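Local coordinates for uncharacterized protein Rv2277c (Mycobacterium tuberculosis, PDB 5VUG) that carries a glycerophosphoryl diester phosphodiesterase domain with a TIM-barrel fold and probably hydrolyses phosphoric diesters, at the interface of chains A and B. Coordinates in Å, arbitrary orientation; residue numbers count along the deposited sequence, not the author numbering. Chains: chain A/B, Uncharacterized protein Rv2277c.

Contact 1: the interface of chains A and B. Residues chain A 181, 184-185, 188-189; chain B 212, 223-225.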
loop_
_atom_site.group_PDB
_atom_site.type_symbol
_atom_site.label_atom_id
_atom_site.label_comp_id
_atom_site.label_asym_id
_atom_site.label_seq_id
_atom_site.Cartn_x
_atom_site.Cartn_y
_atom_site.Cartn_z
ATOM N N GLN A 181 -2.200 10.137 -2.025
ATOM C CA GLN A 181 -3.468 9.637 -1.502
ATOM C C GLN A 181 -4.456 9.361 -2.631
ATOM O O GLN A 181 -5.111 8.312 -2.657
ATOM C CB GLN A 181 -4.055 10.659 -0.536
ATOM C CG GLN A 181 -5.338 10.189 0.111
ATOM C CD GLN A 181 -5.080 9.121 1.145
ATOM O OE1 GLN A 181 -4.397 9.361 2.145
ATOM N NE2 GLN A 181 -5.604 7.929 0.907
ATOM N N PHE A 184 -3.318 6.258 -4.681
ATOM C CA PHE A 184 -3.515 4.990 -3.993
ATOM C C PHE A 184 -4.991 4.680 -3.777
ATOM O O PHE A 184 -5.387 3.507 -3.836
ATOM C CB PHE A 184 -2.684 4.915 -2.710
ATOM C CG PHE A 184 -1.273 4.447 -2.949
ATOM C CD1 PHE A 184 -1.008 3.097 -3.157
ATOM C CD2 PHE A 184 -0.220 5.350 -3.014
ATOM C CE1 PHE A 184 0.285 2.651 -3.402
ATOM C CE2 PHE A 184 1.083 4.908 -3.257
ATOM C CZ PHE A 184 1.329 3.553 -3.447
ATOM N N ASN A 185 -5.828 5.692 -3.540
ATOM C CA ASN A 185 -7.266 5.423 -3.507
ATOM C C ASN A 185 -7.743 4.873 -4.846
ATOM O O ASN A 185 -8.490 3.889 -4.897
ATOM C CB ASN A 185 -8.051 6.682 -3.126
ATOM C CG ASN A 185 -8.179 6.864 -1.618
ATOM O OD1 ASN A 185 -8.188 5.891 -0.859
ATOM N ND2 ASN A 185 -8.287 8.120 -1.178
ATOM N N LEU A 188 -6.386 1.196 -5.233
ATOM C CA LEU A 188 -6.780 0.183 -4.264
ATOM C C LEU A 188 -8.281 0.097 -4.025
ATOM O O LEU A 188 -8.757 -0.963 -3.604
ATOM C CB LEU A 188 -6.029 0.370 -2.932
ATOM C CG LEU A 188 -4.512 0.178 -3.003
ATOM C CD1 LEU A 188 -3.858 0.552 -1.678
ATOM C CD2 LEU A 188 -4.183 -1.264 -3.370
ATOM N N ASN A 189 -9.043 1.169 -4.283
ATOM C CA ASN A 189 -10.489 1.117 -4.089
ATOM C C ASN A 189 -11.290 1.818 -5.184
ATOM O O ASN A 189 -12.526 1.855 -5.094
ATOM C CB ASN A 189 -10.891 1.636 -2.689
ATOM C CG ASN A 189 -10.463 3.072 -2.447
ATOM O OD1 ASN A 189 -10.929 3.987 -3.121
ATOM N ND2 ASN A 189 -9.580 3.279 -1.469
ATOM N N VAL B 212 0.256 2.791 3.470
ATOM C CA VAL B 212 1.252 2.707 2.412
ATOM C C VAL B 212 2.345 3.707 2.736
ATOM O O VAL B 212 2.054 4.884 2.977
ATOM C CB VAL B 212 0.619 3.023 1.047
ATOM C CG1 VAL B 212 1.690 3.071 -0.016
ATOM C CG2 VAL B 212 -0.441 1.980 0.705
ATOM N N SER B 223 0.358 7.114 3.571
ATOM C CA SER B 223 -1.052 7.279 3.241
ATOM C C SER B 223 -1.853 6.149 3.865
ATOM O O SER B 223 -1.494 4.975 3.723
ATOM C CB SER B 223 -1.274 7.274 1.726
ATOM O OG SER B 223 -0.550 8.325 1.113
ATOM N N ALA B 224 -2.945 6.505 4.536
ATOM C CA ALA B 224 -3.921 5.531 5.000
ATOM C C ALA B 224 -4.929 5.287 3.882
ATOM O O ALA B 224 -5.498 6.237 3.340
ATOM C CB ALA B 224 -4.637 6.073 6.238
ATOM N N VAL B 225 -5.140 4.021 3.521
ATOM C CA VAL B 225 -5.970 3.685 2.368
ATOM C C VAL B 225 -6.770 2.436 2.689
ATOM O O VAL B 225 -6.248 1.491 3.287
ATOM C CB VAL B 225 -5.122 3.423 1.102
ATOM C CG1 VAL B 225 -6.016 3.290 -0.144
ATOM C CG2 VAL B 225 -4.079 4.516 0.896
HETATM O O HOH W 1 -3.694 9.278 4.658
#
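A:Phe184 and B:Val212 meet in the apolar part of this patch, where helix 176-189 of chain A lies on strands 208-215 and 220-227 of chain B. The two chains are copies of one protein related by a two-fold axis. The pairing may or may not exist outside the crystal.

The ring of A:Phe184 takes a methyl group on one face. CG1 of B:Val212 sits over it, nearer the rim than the centre, 3.5 Å from A:Phe184 CZ. This is a CH-pi contact. CG1 reaches the ring because it points anti to the backbone N of B:Val212 (chi1 174°). The other methyl, CG2, stands above the same face, out past the rim by CD1.

B:Val225 supplies a second apolar contact and spreads its two methyls along the helix, CG1 toward A:Leu188 and A:Asn185 and CG2 toward A:Gln181 and A:Phe184. B:Val225 CG1 lies 3.8 Å from CD1 of A:Leu188, whose side chain crosses it at about a right angle. CG2 packs near CB of A:Phe184 and the amide of A:Gln181.

The polar contacts centre on A:Gln181. Its side chain bends at chi2 (73°), which carries the amide to the backbone of strand 220-227. A:Gln181 NE2 donates to the carbonyl O of B:Ala224 at 3.0 Å. The acceptor lies close to the amide plane, while the donor is tilted from the carbonyl plane. At the other end of the amide, A:Gln181 OE1 is 2.6 Å from the O of water 1. The same water O also lies 2.9 Å from the backbone N of B:Ala224. The amide therefore reads both polar backbone atoms of one residue, one directly and one through water, and this should fix its rotation.

Within chain A, A:Asn189 ND2 donates to A:Asn185 OD1 at 3.0 Å. This bond ties down an amide oxygen that also touches a methyl: A:Asn185 OD1 is 3.5 Å from B:Val225 CG1.

Contact 2: the interface of chains A and B. Residues chain A 176, 180, 204, 208, 210; chain B 214, 216.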
loop_
_atom_site.group_PDB
_atom_site.type_symbol
_atom_site.label_atom_id
_atom_site.label_comp_id
_atom_site.label_asym_id
_atom_site.label_seq_id
_atom_site.Cartn_x
_atom_site.Cartn_y
_atom_site.Cartn_z
ATOM N N ARG A 176 2.658 16.417 -2.411
ATOM C CA ARG A 176 2.838 14.995 -2.687
ATOM C C ARG A 176 1.905 14.140 -1.830
ATOM O O ARG A 176 1.390 13.118 -2.297
ATOM C CB ARG A 176 4.303 14.594 -2.505
ATOM C CG ARG A 176 4.612 13.155 -2.903
ATOM C CD ARG A 176 6.106 12.924 -2.909
ATOM N NE ARG A 176 6.482 11.591 -3.376
ATOM C CZ ARG A 176 7.109 11.358 -4.527
ATOM N NH1 ARG A 176 7.422 12.363 -5.349
ATOM N NH2 ARG A 176 7.432 10.120 -4.856
ATOM N N ARG A 180 -0.355 11.434 -3.727
ATOM C CA ARG A 180 -0.174 10.023 -3.386
ATOM C C ARG A 180 -1.465 9.403 -2.864
ATOM O O ARG A 180 -1.791 8.256 -3.198
ATOM C CB ARG A 180 0.941 9.865 -2.346
ATOM C CG ARG A 180 1.325 8.405 -2.051
ATOM C CD ARG A 180 2.412 8.276 -0.968
ATOM N NE ARG A 180 2.009 9.003 0.233
ATOM C CZ ARG A 180 2.578 10.125 0.668
ATOM N NH1 ARG A 180 3.633 10.640 0.039
ATOM N NH2 ARG A 180 2.091 10.730 1.742
ATOM N N PHE A 204 4.204 11.967 -10.047
ATOM C CA PHE A 204 4.587 10.781 -9.293
ATOM C C PHE A 204 5.326 9.850 -10.236
ATOM O O PHE A 204 5.091 9.882 -11.444
ATOM C CB PHE A 204 3.371 10.050 -8.706
ATOM C CG PHE A 204 3.659 9.352 -7.410
ATOM C CD1 PHE A 204 3.711 10.064 -6.222
ATOM C CD2 PHE A 204 3.867 7.983 -7.373
ATOM C CE1 PHE A 204 3.973 9.423 -5.019
ATOM C CE2 PHE A 204 4.131 7.332 -6.171
ATOM C CZ PHE A 204 4.182 8.059 -4.994
ATOM N N ARG A 208 7.117 2.777 -8.295
ATOM C CA ARG A 208 7.524 3.256 -6.980
ATOM C C ARG A 208 7.496 2.114 -5.980
ATOM O O ARG A 208 6.450 1.487 -5.778
ATOM C CB ARG A 208 6.611 4.393 -6.510
ATOM C CG ARG A 208 7.085 5.063 -5.217
ATOM C CD ARG A 208 8.343 5.893 -5.449
ATOM N NE ARG A 208 8.650 6.743 -4.298
ATOM C CZ ARG A 208 9.761 6.670 -3.570
ATOM N NH1 ARG A 208 10.709 5.786 -3.865
ATOM N NH2 ARG A 208 9.931 7.498 -2.547
ATOM N N VAL A 210 6.994 0.755 -2.461
ATOM C CA VAL A 210 6.303 1.153 -1.242
ATOM C C VAL A 210 6.235 -0.044 -0.303
ATOM O O VAL A 210 6.524 -1.180 -0.680
ATOM C CB VAL A 210 4.893 1.721 -1.510
ATOM C CG1 VAL A 210 4.986 2.978 -2.363
ATOM C CG2 VAL A 210 4.005 0.682 -2.170
ATOM N N GLU B 214 6.161 5.317 1.528
ATOM C CA GLU B 214 7.284 5.495 0.618
ATOM C C GLU B 214 8.410 6.211 1.355
ATOM O O GLU B 214 8.164 7.034 2.241
ATOM C CB GLU B 214 6.884 6.279 -0.646
ATOM C CG GLU B 214 6.452 7.720 -0.397
ATOM C CD GLU B 214 6.340 8.531 -1.680
ATOM O OE1 GLU B 214 7.076 8.240 -2.645
ATOM O OE2 GLU B 214 5.526 9.479 -1.724
ATOM N N PHE B 216 11.955 8.568 1.395
ATOM C CA PHE B 216 12.727 9.610 0.723
ATOM C C PHE B 216 14.170 9.589 1.216
ATOM O O PHE B 216 14.552 8.776 2.066
ATOM C CB PHE B 216 12.111 10.990 0.963
ATOM C CG PHE B 216 10.670 11.086 0.564
ATOM C CD1 PHE B 216 10.285 10.851 -0.747
ATOM C CD2 PHE B 216 9.698 11.418 1.499
ATOM C CE1 PHE B 216 8.960 10.935 -1.119
ATOM C CE2 PHE B 216 8.363 11.504 1.129
ATOM C CZ PHE B 216 7.996 11.259 -0.183
#
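B:Glu214 puts its carboxylate among A:Arg176, A:Arg180 and A:Arg208, forming an intermolecular salt-bridge cluster between two copies of this GDPD-family domain. The glutamate sits near the end of strand 208-215. Its CG lies between the backbone N and the carbonyl carbon (chi1 64°), and the chain then runs extended into chain A.

A:Arg176 comes side-on from helix 176-189. Its extended chain brings the guanidinium edge to the carboxylate, with the two planes 33° apart. A:Arg176 NE meets B:Glu214 OE2 at 2.8 Å and A:Arg176 NH2 meets B:Glu214 OE1 at 2.9 Å, both on the syn side. The bond to OE1 lies on the syn lone pair, whereas NE stands somewhat out of the carboxylate plane.

A:Arg180, from the same helix, is turned much more steeply, its guanidinium 73° from the carboxylate. A bend at chi3 directs A:Arg180 NH1 to the anti lone pair of B:Glu214 OE2, at 2.8 Å. OE2 thus accepts from two arginines.

A:Arg208 approaches at about a right angle from strand 208-215 of its own chain. Its NE and NH2 both converge on OE1. A:Arg208 NE, 2.7 Å from B:Glu214 OE1, arrives almost in line with the C-O bond. A:Arg208 NH2, 3.0 Å from B:Glu214 OE1, stands on the anti side and out of the carboxylate plane. The gathered positive charge would probably keep the glutamate ionised.

Two rings border A:Arg176. A:Phe204 of its own chain lies against one guanidinium face, with CD1 over the centre. B:Phe216 stands almost perpendicular to the guanidinium. B:Phe216 CZ packs 3.7 Å from A:Arg176 CD, and B:Phe216 CE1 lies 3.4 Å from A:Arg176 NE.

Contact 1 and contact 2 are neighbouring patches of one interface, with their C-alpha centres about 11 Å apart. Helix 176-189 of chain A serves both. Strand 208-215 of chain B also runs through both, with B:Val212 in the first and B:Glu214 in the second. Contact 1 combines apolar packing with hydrogen bonding to a strand backbone, and contact 2 is mainly ionic. The two-fold symmetry repeats each patch with the chains exchanged, so strand 208-215 of each copy meets the helix of the other. This reciprocal exchange would suit a dimer, but the deposited assembly alone does not prove one.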